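Local coordinates for kinesin-like protein KIF19 (Mus musculus, PDB 5GSZ) that walks toward microtubule plus ends with its ATP-driven motor domain and depolymerizes microtubules at ciliary tips, so regulating the length of motile cilia, at residues G29-A34 against P325-F330; D141-V146 against R231-N236; A227-S232 against V241-L246; A321-A326 against N335-A340. All coordinates share one frame; numbering follows the deposited sequence.

Interaction 1 of 4, residues G29-A34 against P325-F330; sequences GATLIA and PASTAF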
loop_
_atom_site.group_PDB
_atom_site.type_symbol
_atom_site.label_atom_id
_atom_site.label_comp_id
_atom_site.label_asym_id
_atom_site.label_seq_id
_atom_site.Cartn_x
_atom_site.Cartn_y
_atom_site.Cartn_z
ATOM N N GLY A 29 -12.251 -16.134 -21.956
ATOM C CA GLY A 29 -13.315 -17.038 -21.584
ATOM C C GLY A 29 -13.608 -17.141 -20.105
ATOM O O GLY A 29 -14.109 -18.178 -19.665
ATOM N N ALA A 30 -13.318 -16.110 -19.319
ATOM C CA ALA A 30 -13.422 -16.240 -17.874
ATOM C C ALA A 30 -14.852 -16.021 -17.397
ATOM O O ALA A 30 -15.643 -15.322 -18.033
ATOM C CB ALA A 30 -12.490 -15.252 -17.167
ATOM N N THR A 31 -15.179 -16.625 -16.259
ATOM C CA THR A 31 -16.442 -16.344 -15.600
ATOM C C THR A 31 -16.182 -15.648 -14.263
ATOM O O THR A 31 -15.037 -15.391 -13.872
ATOM C CB THR A 31 -17.279 -17.626 -15.433
ATOM O OG1 THR A 31 -16.560 -18.587 -14.659
ATOM C CG2 THR A 31 -17.672 -18.226 -16.798
ATOM N N LEU A 32 -17.267 -15.309 -13.572
ATOM C CA LEU A 32 -17.180 -14.673 -12.268
ATOM C C LEU A 32 -17.157 -15.733 -11.179
ATOM O O LEU A 32 -18.036 -16.594 -11.131
ATOM C CB LEU A 32 -18.355 -13.725 -12.027
ATOM C CG LEU A 32 -18.300 -12.320 -12.620
ATOM C CD1 LEU A 32 -19.484 -11.483 -12.108
ATOM C CD2 LEU A 32 -16.960 -11.662 -12.310
ATOM N N ILE A 33 -16.167 -15.651 -10.294
ATOM C CA ILE A 33 -16.009 -16.623 -9.220
ATOM C C ILE A 33 -15.737 -15.911 -7.898
ATOM O O ILE A 33 -15.711 -16.535 -6.834
ATOM C CB ILE A 33 -14.882 -17.613 -9.554
ATOM C CG1 ILE A 33 -13.527 -16.891 -9.567
ATOM C CG2 ILE A 33 -15.157 -18.313 -10.888
ATOM C CD1 ILE A 33 -12.379 -17.817 -9.661
ATOM N N ALA A 34 -15.524 -14.603 -7.948
ATOM C CA ALA A 34 -15.364 -13.807 -6.742
ATOM C C ALA A 34 -16.626 -12.991 -6.539
ATOM O O ALA A 34 -17.116 -12.359 -7.482
ATOM C CB ALA A 34 -14.136 -12.895 -6.824
ATOM N N PRO A 325 -11.982 -10.618 -10.179
ATOM C CA PRO A 325 -13.100 -11.553 -9.981
ATOM C C PRO A 325 -13.126 -12.667 -11.010
ATOM O O PRO A 325 -14.037 -13.500 -10.973
ATOM C CB PRO A 325 -14.331 -10.647 -10.124
ATOM C CG PRO A 325 -13.885 -9.548 -11.073
ATOM C CD PRO A 325 -12.379 -9.420 -10.949
ATOM N N ALA A 326 -12.128 -12.693 -11.892
ATOM C CA ALA A 326 -12.109 -13.589 -13.034
ATOM C C ALA A 326 -11.684 -15.008 -12.661
ATOM O O ALA A 326 -10.722 -15.218 -11.905
ATOM C CB ALA A 326 -11.160 -13.043 -14.094
ATOM N N SER A 327 -12.391 -15.984 -13.246
ATOM C CA SER A 327 -11.995 -17.384 -13.125
ATOM C C SER A 327 -10.567 -17.615 -13.613
ATOM O O SER A 327 -9.829 -18.401 -13.008
ATOM C CB SER A 327 -12.969 -18.282 -13.893
ATOM O OG SER A 327 -12.835 -18.137 -15.304
ATOM N N THR A 328 -10.141 -16.949 -14.693
ATOM C CA THR A 328 -8.761 -17.181 -15.124
ATOM C C THR A 328 -7.723 -16.707 -14.102
ATOM O O THR A 328 -6.530 -16.907 -14.335
ATOM C CB THR A 328 -8.467 -16.513 -16.472
ATOM O OG1 THR A 328 -8.728 -15.112 -16.382
ATOM C CG2 THR A 328 -9.333 -17.091 -17.535
ATOM N N ALA A 329 -8.141 -16.077 -13.002
ATOM C CA ALA A 329 -7.253 -15.577 -11.961
ATOM C C ALA A 329 -7.381 -16.368 -10.667
ATOM O O ALA A 329 -6.854 -15.937 -9.634
ATOM C CB ALA A 329 -7.539 -14.094 -11.681
ATOM N N PHE A 330 -8.069 -17.514 -10.700
ATOM C CA PHE A 330 -8.494 -18.180 -9.468
ATOM C C PHE A 330 -7.326 -18.462 -8.515
ATOM O O PHE A 330 -7.479 -18.359 -7.294
ATOM C CB PHE A 330 -9.225 -19.475 -9.822
ATOM C CG PHE A 330 -9.478 -20.370 -8.646
ATOM C CD1 PHE A 330 -10.456 -20.058 -7.714
ATOM C CD2 PHE A 330 -8.745 -21.534 -8.480
ATOM C CE1 PHE A 330 -10.696 -20.888 -6.630
ATOM C CE2 PHE A 330 -8.976 -22.374 -7.388
ATOM C CZ PHE A 330 -9.955 -22.053 -6.467
#
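Ile-33 sits at the packed end of this contact. Its CG1 occupies the crowded position between the backbone N and the carbonyl carbon (chi1 67°), and from there CD1 rests on the backbone at Ser-327 and meets the edge of the Phe-330 ring, CD1 to CD1 3.5 Å, the two side chains crossing at about a right angle. Leu-44 and Pro-47 also touch both residues. Next to them the CB of Ala-34 lies over Pro-325, CB to CA 3.6 Å. The loop between helix 23-27 and strand 34-36 here runs beside the one joining strand 315-323 to helix 330-340, so two loops of the kinesin motor domain, far apart in sequence, are tied by a single beta bridge, Leu-32 with Ala-326. Ile-33 N gives a straight bond to Pro-325 O, 3.1 Å, nearly along the C=O axis, and Ser-327 N bonds to Thr-31 O, 2.8 Å, in the carbonyl plane. Ser-327 OG, itself in the crowded position, accepts from Thr-31 N at 2.9 Å and lies against buried Ala-30. Toward the solvent side the contact thins. The exposed Thr-328 brings just CG2 and OG1 to Ala-30 CB, and exposed Leu-32 lies alongside Pro-325, its CD2 3.6 Å from the proline CB.

Interaction 2 of 4, residues D141-V146 against R231-N236; sequences DMEYEV and RSRVKN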
loop_
_atom_site.group_PDB
_atom_site.type_symbol
_atom_site.label_atom_id
_atom_site.label_comp_id
_atom_site.label_asym_id
_atom_site.label_seq_id
_atom_site.Cartn_x
_atom_site.Cartn_y
_atom_site.Cartn_z
ATOM N N ASP A 141 -5.353 27.034 17.055
ATOM C CA ASP A 141 -4.514 26.697 18.192
ATOM C C ASP A 141 -3.122 26.221 17.808
ATOM O O ASP A 141 -2.230 26.238 18.666
ATOM C CB ASP A 141 -5.178 25.601 19.034
ATOM C CG ASP A 141 -6.500 26.033 19.642
ATOM O OD1 ASP A 141 -6.748 27.249 19.769
ATOM O OD2 ASP A 141 -7.291 25.138 20.016
ATOM N N MET A 142 -2.914 25.790 16.557
ATOM C CA MET A 142 -1.717 25.053 16.170
ATOM C C MET A 142 -1.058 25.645 14.927
ATOM O O MET A 142 -1.723 26.194 14.043
ATOM C CB MET A 142 -2.049 23.592 15.899
ATOM C CG MET A 142 -2.684 22.846 17.055
ATOM S SD MET A 142 -1.589 22.606 18.477
ATOM C CE MET A 142 -2.483 21.301 19.316
ATOM N N GLU A 143 0.266 25.516 14.867
ATOM C CA GLU A 143 1.015 25.750 13.637
ATOM C C GLU A 143 1.419 24.414 13.035
ATOM O O GLU A 143 1.759 23.481 13.765
ATOM C CB GLU A 143 2.257 26.615 13.877
ATOM C CG GLU A 143 1.994 27.851 14.753
ATOM C CD GLU A 143 3.259 28.426 15.398
ATOM O OE1 GLU A 143 4.321 27.770 15.315
ATOM O OE2 GLU A 143 3.160 29.528 15.991
ATOM N N TYR A 144 1.360 24.319 11.704
ATOM C CA TYR A 144 1.694 23.084 11.008
ATOM C C TYR A 144 2.737 23.314 9.925
ATOM O O TYR A 144 2.790 24.372 9.290
ATOM C CB TYR A 144 0.471 22.402 10.377
ATOM C CG TYR A 144 -0.592 21.972 11.351
ATOM C CD1 TYR A 144 -1.535 22.861 11.818
ATOM C CD2 TYR A 144 -0.616 20.676 11.845
ATOM C CE1 TYR A 144 -2.523 22.450 12.728
ATOM C CE2 TYR A 144 -1.579 20.263 12.749
ATOM C CZ TYR A 144 -2.527 21.152 13.189
ATOM O OH TYR A 144 -3.484 20.742 14.078
ATOM N N GLU A 145 3.578 22.298 9.749
ATOM C CA GLU A 145 4.471 22.168 8.607
ATOM C C GLU A 145 4.156 20.844 7.924
ATOM O O GLU A 145 4.020 19.811 8.591
ATOM C CB GLU A 145 5.947 22.228 9.028
ATOM C CG GLU A 145 6.574 23.613 8.947
ATOM C CD GLU A 145 7.998 23.653 9.499
ATOM O OE1 GLU A 145 8.274 22.992 10.527
ATOM O OE2 GLU A 145 8.852 24.329 8.879
ATOM N N VAL A 146 4.010 20.877 6.603
ATOM C CA VAL A 146 3.688 19.689 5.827
ATOM C C VAL A 146 4.652 19.591 4.663
ATOM O O VAL A 146 4.764 20.535 3.874
ATOM C CB VAL A 146 2.250 19.725 5.295
ATOM C CG1 VAL A 146 1.929 18.410 4.630
ATOM C CG2 VAL A 146 1.290 20.033 6.390
ATOM N N ARG A 231 3.038 22.232 16.416
ATOM C CA ARG A 231 3.400 22.900 17.652
ATOM C C ARG A 231 2.283 23.859 18.042
ATOM O O ARG A 231 1.542 24.364 17.194
ATOM C CB ARG A 231 4.759 23.641 17.535
ATOM C CG ARG A 231 4.668 25.050 16.987
ATOM C CD ARG A 231 6.030 25.688 16.873
ATOM N NE ARG A 231 6.810 25.063 15.812
ATOM C CZ ARG A 231 7.905 24.347 16.032
ATOM N NH1 ARG A 231 8.332 24.175 17.282
ATOM N NH2 ARG A 231 8.564 23.800 15.014
ATOM N N SER A 232 2.171 24.095 19.345
ATOM C CA SER A 232 1.162 24.987 19.895
ATOM C C SER A 232 1.508 26.446 19.627
ATOM O O SER A 232 2.670 26.830 19.494
ATOM C CB SER A 232 1.037 24.753 21.399
ATOM O OG SER A 232 0.070 25.593 21.992
ATOM N N ARG A 233 0.476 27.260 19.542
ATOM C CA ARG A 233 0.654 28.692 19.415
ATOM C C ARG A 233 0.781 29.376 20.770
ATOM O O ARG A 233 1.147 30.556 20.820
ATOM C CB ARG A 233 -0.522 29.297 18.628
ATOM C CG ARG A 233 -0.642 28.828 17.192
ATOM C CD ARG A 233 -1.755 29.540 16.449
ATOM N NE ARG A 233 -1.777 29.136 15.048
ATOM C CZ ARG A 233 -1.014 29.679 14.109
ATOM N NH1 ARG A 233 -0.182 30.656 14.419
ATOM N NH2 ARG A 233 -1.080 29.240 12.870
ATOM N N VAL A 234 0.468 28.666 21.856
ATOM C CA VAL A 234 0.637 29.170 23.217
ATOM C C VAL A 234 2.100 28.992 23.616
ATOM O O VAL A 234 2.585 27.868 23.764
ATOM C CB VAL A 234 -0.289 28.456 24.206
ATOM C CG1 VAL A 234 0.145 28.792 25.616
ATOM C CG2 VAL A 234 -1.722 28.878 24.009
ATOM N N LYS A 235 2.805 30.099 23.805
ATOM C CA LYS A 235 4.245 30.026 23.951
ATOM C C LYS A 235 4.717 30.053 25.404
ATOM O O LYS A 235 5.877 29.711 25.668
ATOM C CB LYS A 235 4.893 31.162 23.154
ATOM C CG LYS A 235 4.502 31.138 21.679
ATOM C CD LYS A 235 4.866 29.789 21.038
ATOM C CE LYS A 235 4.562 29.791 19.543
ATOM N NZ LYS A 235 5.124 28.608 18.825
ATOM N N ASN A 236 3.855 30.415 26.353
ATOM C CA ASN A 236 4.280 30.465 27.738
ATOM C C ASN A 236 4.061 29.145 28.459
ATOM O O ASN A 236 4.105 29.116 29.695
ATOM C CB ASN A 236 3.601 31.634 28.476
ATOM C CG ASN A 236 2.081 31.579 28.443
ATOM O OD1 ASN A 236 1.483 30.666 27.873
ATOM N ND2 ASN A 236 1.446 32.570 29.060
#
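Glu-143 stands among three basic side chains, and each meets it differently. Its CG is anti to the carbonyl carbon (chi1 -46°) and the chain beyond is extended, which carries the carboxylate across the neighbouring strand. Arg-231 crosses it obliquely: OE1 lies beside Arg-231 CG and CD, near the guanidinium plane, and its salt bridge to NE is long, 3.7 Å. Lys-235 comes tip to tip, NZ 3.6 Å from Glu-143 OE2, while the same NZ bonds to Ser-232 O. Arg-233 lays one guanidinium face over Glu-143 CG; its NH1 is 3.9 Å from OE2, a long pairing of charges alone, since the oxygen lies well out of the guanidinium plane. Beneath these side chains the end of strand 220-232 pairs antiparallel with the start of strand 142-154 in the central sheet of the motor domain. Glu-143 and Arg-231 form the hydrogen-bonded pair, Glu-143 N to Arg-231 O at 2.9 Å and Arg-231 N to Glu-143 O at 3.2 Å. An alanine in place of Glu-143 would probably leave the three positive charges without their shared counter-charge and loosen the hold on Arg-233. That arginine's backbone N reaches Asp-141 O, 3.0 Å, from above the carbonyl plane. Its NE makes a weak bond to Met-142 O and finds its stronger partner in Ser-139 O, whereas Ser-232 OG accepts from Val-234 N in an ST turn.

Interaction 3 of 4, residues A227-S232 against V241-L246; sequences AVRQRS and VRQGRL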
loop_
_atom_site.group_PDB
_atom_site.type_symbol
_atom_site.label_atom_id
_atom_site.label_comp_id
_atom_site.label_asym_id
_atom_site.label_seq_id
_atom_site.Cartn_x
_atom_site.Cartn_y
_atom_site.Cartn_z
ATOM N N ALA A 227 4.922 14.110 5.919
ATOM C CA ALA A 227 5.326 14.460 7.276
ATOM C C ALA A 227 4.532 15.674 7.742
ATOM O O ALA A 227 4.232 16.564 6.941
ATOM C CB ALA A 227 6.821 14.751 7.318
ATOM N N VAL A 228 4.175 15.704 9.030
ATOM C CA VAL A 228 3.361 16.789 9.602
ATOM C C VAL A 228 3.898 17.138 10.988
ATOM O O VAL A 228 3.809 16.325 11.917
ATOM C CB VAL A 228 1.867 16.435 9.693
ATOM C CG1 VAL A 228 1.108 17.556 10.343
ATOM C CG2 VAL A 228 1.283 16.151 8.316
ATOM N N ARG A 229 4.431 18.341 11.142
ATOM C CA ARG A 229 4.845 18.829 12.447
ATOM C C ARG A 229 3.780 19.763 13.023
ATOM O O ARG A 229 3.151 20.541 12.299
ATOM C CB ARG A 229 6.202 19.526 12.365
ATOM C CG ARG A 229 6.870 19.700 13.716
ATOM C CD ARG A 229 8.358 19.793 13.579
ATOM N NE ARG A 229 8.770 20.947 12.783
ATOM C CZ ARG A 229 9.991 21.091 12.269
ATOM N NH1 ARG A 229 10.903 20.148 12.475
ATOM N NH2 ARG A 229 10.302 22.171 11.552
ATOM N N GLN A 230 3.549 19.641 14.330
ATOM C CA GLN A 230 2.471 20.326 15.034
ATOM C C GLN A 230 3.039 20.909 16.315
ATOM O O GLN A 230 3.465 20.160 17.202
ATOM C CB GLN A 230 1.313 19.375 15.369
ATOM C CG GLN A 230 0.043 20.068 15.855
ATOM C CD GLN A 230 -0.892 19.125 16.633
ATOM O OE1 GLN A 230 -0.442 18.146 17.225
ATOM N NE2 GLN A 230 -2.202 19.402 16.594
ATOM N N ARG A 231 3.038 22.232 16.416
ATOM C CA ARG A 231 3.400 22.900 17.652
ATOM C C ARG A 231 2.283 23.859 18.042
ATOM O O ARG A 231 1.542 24.364 17.194
ATOM C CB ARG A 231 4.759 23.641 17.535
ATOM C CG ARG A 231 4.668 25.050 16.987
ATOM C CD ARG A 231 6.030 25.688 16.873
ATOM N NE ARG A 231 6.810 25.063 15.812
ATOM C CZ ARG A 231 7.905 24.347 16.032
ATOM N NH1 ARG A 231 8.332 24.175 17.282
ATOM N NH2 ARG A 231 8.564 23.800 15.014
ATOM N N SER A 232 2.171 24.095 19.345
ATOM C CA SER A 232 1.162 24.987 19.895
ATOM C C SER A 232 1.508 26.446 19.627
ATOM O O SER A 232 2.670 26.830 19.494
ATOM C CB SER A 232 1.037 24.753 21.399
ATOM O OG SER A 232 0.070 25.593 21.992
ATOM N N VAL A 241 6.406 19.090 20.923
ATOM C CA VAL A 241 6.248 19.356 19.487
ATOM C C VAL A 241 6.071 18.029 18.738
ATOM O O VAL A 241 6.928 17.144 18.811
ATOM C CB VAL A 241 7.449 20.147 18.933
ATOM C CG1 VAL A 241 7.194 20.570 17.483
ATOM C CG2 VAL A 241 7.741 21.362 19.799
ATOM N N ARG A 242 4.975 17.891 17.998
ATOM C CA ARG A 242 4.573 16.602 17.446
ATOM C C ARG A 242 5.026 16.453 15.998
ATOM O O ARG A 242 5.163 17.433 15.271
ATOM C CB ARG A 242 3.052 16.437 17.535
ATOM C CG ARG A 242 2.485 16.609 18.929
ATOM C CD ARG A 242 2.798 15.427 19.806
ATOM N NE ARG A 242 2.711 15.758 21.228
ATOM C CZ ARG A 242 1.575 15.837 21.917
ATOM N NH1 ARG A 242 0.408 15.617 21.321
ATOM N NH2 ARG A 242 1.608 16.144 23.206
ATOM N N GLN A 243 5.254 15.204 15.581
ATOM C CA GLN A 243 5.716 14.899 14.219
ATOM C C GLN A 243 5.061 13.584 13.792
ATOM O O GLN A 243 5.542 12.496 14.121
ATOM C CB GLN A 243 7.237 14.825 14.155
ATOM C CG GLN A 243 7.836 14.508 12.767
ATOM C CD GLN A 243 7.898 15.718 11.848
ATOM O OE1 GLN A 243 8.435 16.764 12.227
ATOM N NE2 GLN A 243 7.371 15.578 10.627
ATOM N N GLY A 244 3.958 13.692 13.058
ATOM C CA GLY A 244 3.291 12.525 12.516
ATOM C C GLY A 244 3.794 12.210 11.120
ATOM O O GLY A 244 4.220 13.083 10.375
ATOM N N ARG A 245 3.758 10.936 10.770
ATOM C CA ARG A 245 4.333 10.499 9.511
ATOM C C ARG A 245 3.376 9.497 8.880
ATOM O O ARG A 245 3.135 8.428 9.445
ATOM C CB ARG A 245 5.716 9.909 9.737
ATOM C CG ARG A 245 6.630 10.118 8.569
ATOM C CD ARG A 245 8.025 9.620 8.863
ATOM N NE ARG A 245 8.857 9.739 7.672
ATOM C CZ ARG A 245 10.033 9.134 7.527
ATOM N NH1 ARG A 245 10.497 8.366 8.509
ATOM N NH2 ARG A 245 10.735 9.279 6.397
ATOM N N LEU A 246 2.799 9.867 7.735
ATOM C CA LEU A 246 1.917 8.993 6.977
ATOM C C LEU A 246 2.683 8.427 5.787
ATOM O O LEU A 246 3.401 9.157 5.102
ATOM C CB LEU A 246 0.658 9.737 6.508
ATOM C CG LEU A 246 -0.202 8.956 5.496
ATOM C CD1 LEU A 246 -0.766 7.655 6.087
ATOM C CD2 LEU A 246 -1.305 9.797 4.896
#
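Strands 227-232 and 242-246 run antiparallel, 159° between their directions and 4.6 Å apart at closest approach, as the two arms of a beta hairpin in the motor domain's central sheet. Val-228 with Gly-244 and Gln-230 with Arg-242 are the hydrogen-bonded pairs. Arg-242 N gives the straightest bond, 2.8 Å to Gln-230 O, whereas Gln-230 N approaches Arg-242 O from above the carbonyl plane. On the face of Ala-227, Arg-229 and Gln-243, the glutamine bends at chi2 (80°) and folds back across the facing strand: OE1 lies 3.3 Å from Arg-229 CD and NE2 3.5 Å from Ala-227 CB. Arg-229 leaves with CG anti to the backbone N, crosses the glutamine obliquely and sends NH2 on to a salt bridge with Glu-145. An alanine here, lacking CG, CD and the guanidinium, would probably leave Glu-145 without this ion pair and the Gln-243 amide less well packed. Val-241 CG1 covers one face of the Arg-231 guanidinium, 3.8 Å from NH1. On the opposite face of the sheet, that of Val-228, Gln-230 lies beside Arg-242, OE1 3.7 Å from CG, and its NE2 bonds to Tyr-144 OH. Four backbone bonds join these two segments, and the polar ends of Arg-229 and Gln-230 add side-chain links to strand 142-154.

Interaction 4 of 4, residues A321-A326 against N335-A340; sequences AHISPA and NTLTYA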
loop_
_atom_site.group_PDB
_atom_site.type_symbol
_atom_site.label_atom_id
_atom_site.label_comp_id
_atom_site.label_asym_id
_atom_site.label_seq_id
_atom_site.Cartn_x
_atom_site.Cartn_y
_atom_site.Cartn_z
ATOM N N ALA A 321 -5.881 -5.278 0.089
ATOM C CA ALA A 321 -5.640 -6.342 -0.874
ATOM C C ALA A 321 -6.575 -6.215 -2.076
ATOM O O ALA A 321 -7.740 -5.827 -1.940
ATOM C CB ALA A 321 -5.828 -7.700 -0.208
ATOM N N HIS A 322 -6.063 -6.576 -3.254
ATOM C CA HIS A 322 -6.775 -6.455 -4.525
ATOM C C HIS A 322 -6.814 -7.790 -5.250
ATOM O O HIS A 322 -5.800 -8.490 -5.310
ATOM C CB HIS A 322 -6.092 -5.412 -5.426
ATOM C CG HIS A 322 -6.082 -4.036 -4.839
ATOM N ND1 HIS A 322 -5.155 -3.632 -3.902
ATOM C CD2 HIS A 322 -6.902 -2.979 -5.039
ATOM C CE1 HIS A 322 -5.398 -2.381 -3.563
ATOM N NE2 HIS A 322 -6.458 -1.963 -4.235
ATOM N N ILE A 323 -7.973 -8.142 -5.817
ATOM C CA ILE A 323 -8.091 -9.333 -6.659
ATOM C C ILE A 323 -8.907 -9.019 -7.903
ATOM O O ILE A 323 -9.689 -8.065 -7.950
ATOM C CB ILE A 323 -8.740 -10.563 -5.963
ATOM C CG1 ILE A 323 -10.228 -10.316 -5.712
ATOM C CG2 ILE A 323 -7.987 -10.967 -4.683
ATOM C CD1 ILE A 323 -10.938 -11.479 -5.067
ATOM N N SER A 324 -8.711 -9.851 -8.910
ATOM C CA SER A 324 -9.617 -9.974 -10.034
ATOM C C SER A 324 -10.787 -10.887 -9.661
ATOM O O SER A 324 -10.626 -11.831 -8.878
ATOM C CB SER A 324 -8.886 -10.540 -11.242
ATOM O OG SER A 324 -9.778 -10.788 -12.309
ATOM N N PRO A 325 -11.982 -10.618 -10.179
ATOM C CA PRO A 325 -13.100 -11.553 -9.981
ATOM C C PRO A 325 -13.126 -12.667 -11.010
ATOM O O PRO A 325 -14.037 -13.500 -10.973
ATOM C CB PRO A 325 -14.331 -10.647 -10.124
ATOM C CG PRO A 325 -13.885 -9.548 -11.073
ATOM C CD PRO A 325 -12.379 -9.420 -10.949
ATOM N N ALA A 326 -12.128 -12.693 -11.892
ATOM C CA ALA A 326 -12.109 -13.589 -13.034
ATOM C C ALA A 326 -11.684 -15.008 -12.661
ATOM O O ALA A 326 -10.722 -15.218 -11.905
ATOM C CB ALA A 326 -11.160 -13.043 -14.094
ATOM N N ASN A 335 -4.400 -17.271 -3.394
ATOM C CA ASN A 335 -3.219 -16.861 -2.651
ATOM C C ASN A 335 -3.460 -15.531 -1.943
ATOM O O ASN A 335 -3.156 -15.382 -0.754
ATOM C CB ASN A 335 -2.011 -16.781 -3.584
ATOM C CG ASN A 335 -1.564 -18.145 -4.057
ATOM O OD1 ASN A 335 -1.956 -19.163 -3.485
ATOM N ND2 ASN A 335 -0.735 -18.180 -5.092
ATOM N N THR A 336 -4.041 -14.564 -2.648
ATOM C CA THR A 336 -4.233 -13.252 -2.046
ATOM C C THR A 336 -5.202 -13.336 -0.874
ATOM O O THR A 336 -4.879 -12.903 0.243
ATOM C CB THR A 336 -4.709 -12.243 -3.100
ATOM O OG1 THR A 336 -3.802 -12.250 -4.208
ATOM C CG2 THR A 336 -4.766 -10.828 -2.527
ATOM N N LEU A 337 -6.380 -13.929 -1.102
ATOM C CA LEU A 337 -7.396 -14.016 -0.052
ATOM C C LEU A 337 -6.903 -14.795 1.165
ATOM O O LEU A 337 -7.286 -14.475 2.296
ATOM C CB LEU A 337 -8.651 -14.659 -0.610
ATOM C CG LEU A 337 -9.367 -13.872 -1.688
ATOM C CD1 LEU A 337 -10.087 -14.834 -2.581
ATOM C CD2 LEU A 337 -10.357 -12.986 -1.030
ATOM N N THR A 338 -6.065 -15.819 0.953
ATOM C CA THR A 338 -5.429 -16.531 2.060
ATOM C C THR A 338 -4.491 -15.620 2.849
ATOM O O THR A 338 -4.443 -15.664 4.085
ATOM C CB THR A 338 -4.648 -17.724 1.516
ATOM O OG1 THR A 338 -5.567 -18.651 0.942
ATOM C CG2 THR A 338 -3.796 -18.401 2.626
ATOM N N TYR A 339 -3.701 -14.822 2.137
ATOM C CA TYR A 339 -2.713 -13.982 2.785
ATOM C C TYR A 339 -3.387 -12.917 3.638
ATOM O O TYR A 339 -2.954 -12.649 4.763
ATOM C CB TYR A 339 -1.818 -13.374 1.709
ATOM C CG TYR A 339 -0.761 -12.426 2.198
ATOM C CD1 TYR A 339 0.419 -12.896 2.755
ATOM C CD2 TYR A 339 -0.934 -11.049 2.078
ATOM C CE1 TYR A 339 1.393 -12.016 3.193
ATOM C CE2 TYR A 339 0.024 -10.170 2.515
ATOM C CZ TYR A 339 1.186 -10.656 3.067
ATOM O OH TYR A 339 2.141 -9.776 3.498
ATOM N N ALA A 340 -4.484 -12.344 3.144
ATOM C CA ALA A 340 -5.178 -11.259 3.825
ATOM C C ALA A 340 -6.313 -11.730 4.715
ATOM O O ALA A 340 -6.857 -10.918 5.466
ATOM C CB ALA A 340 -5.743 -10.264 2.803
#
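Thr-336 is the first residue of helix 335-340 to reach the strand. Its CG2, anti to the backbone N and beside the carbonyl carbon, lies 4.0 Å from Ala-321 CB and 3.8 Å from His-322 O, while its CB meets Ile-323 CG2 at 3.9 Å as the two side chains cross obliquely. The hydroxyl takes the other position, anti to the carbonyl carbon (chi1 -54°), and bonds to Glu-332 O one turn back in the helix, so the methyl is what faces the strand. The Thr-336 side chain also comes within about 4 Å of that of Pro-105 in the ADP pocket. Leu-337 follows, its CB set off to one side but its tip swinging in until CD1 comes 4.3 Å from Ile-323 CD1; Leu-16, Val-42, Leu-44 and Tyr-65 also touch this leucine. One turn after Thr-336, Ala-340 points toward the strand, and its CB stands 4.0 Å from Ala-321 CB. Helix segment 335-340 thus packs antiparallel to strand 321-323 on the Ala-321 and Ile-323 face of the central sheet, the two axes 8.7 Å apart at closest approach. His-322 points away from the helix, with NE2 bonded to Thr-113 OG1 and ND1 to Tyr-103 O. No hydrogen bond joins strand and helix: small methyls and branched aliphatic groups make a buried, apolar seam, with Thr-336 OG1 and both imidazole nitrogens satisfied by other partners.

The four contacts form two pairs at opposite ends of the motor domain. Interactions 1 and 4, centres about 12 Å apart, share Pro-325 and Ala-326 and touch where Ala-34 CB packs on Ile-323 CD1. Interactions 2 and 3, about 10 Å apart between centres, share strand 220-232, and the salt bridge between Glu-145 OE1 and Arg-229 NH2 links them. Centres of interactions 1 and 2 lie about 53 Å apart, yet the central sheet runs through interactions 2, 3 and 4. The first pair is near the nucleotide: the side chain of His-322 is about 6 Å from ADP and that of Pro-325 about 9 Å, whereas interactions 2 and 3 lie away from that pocket.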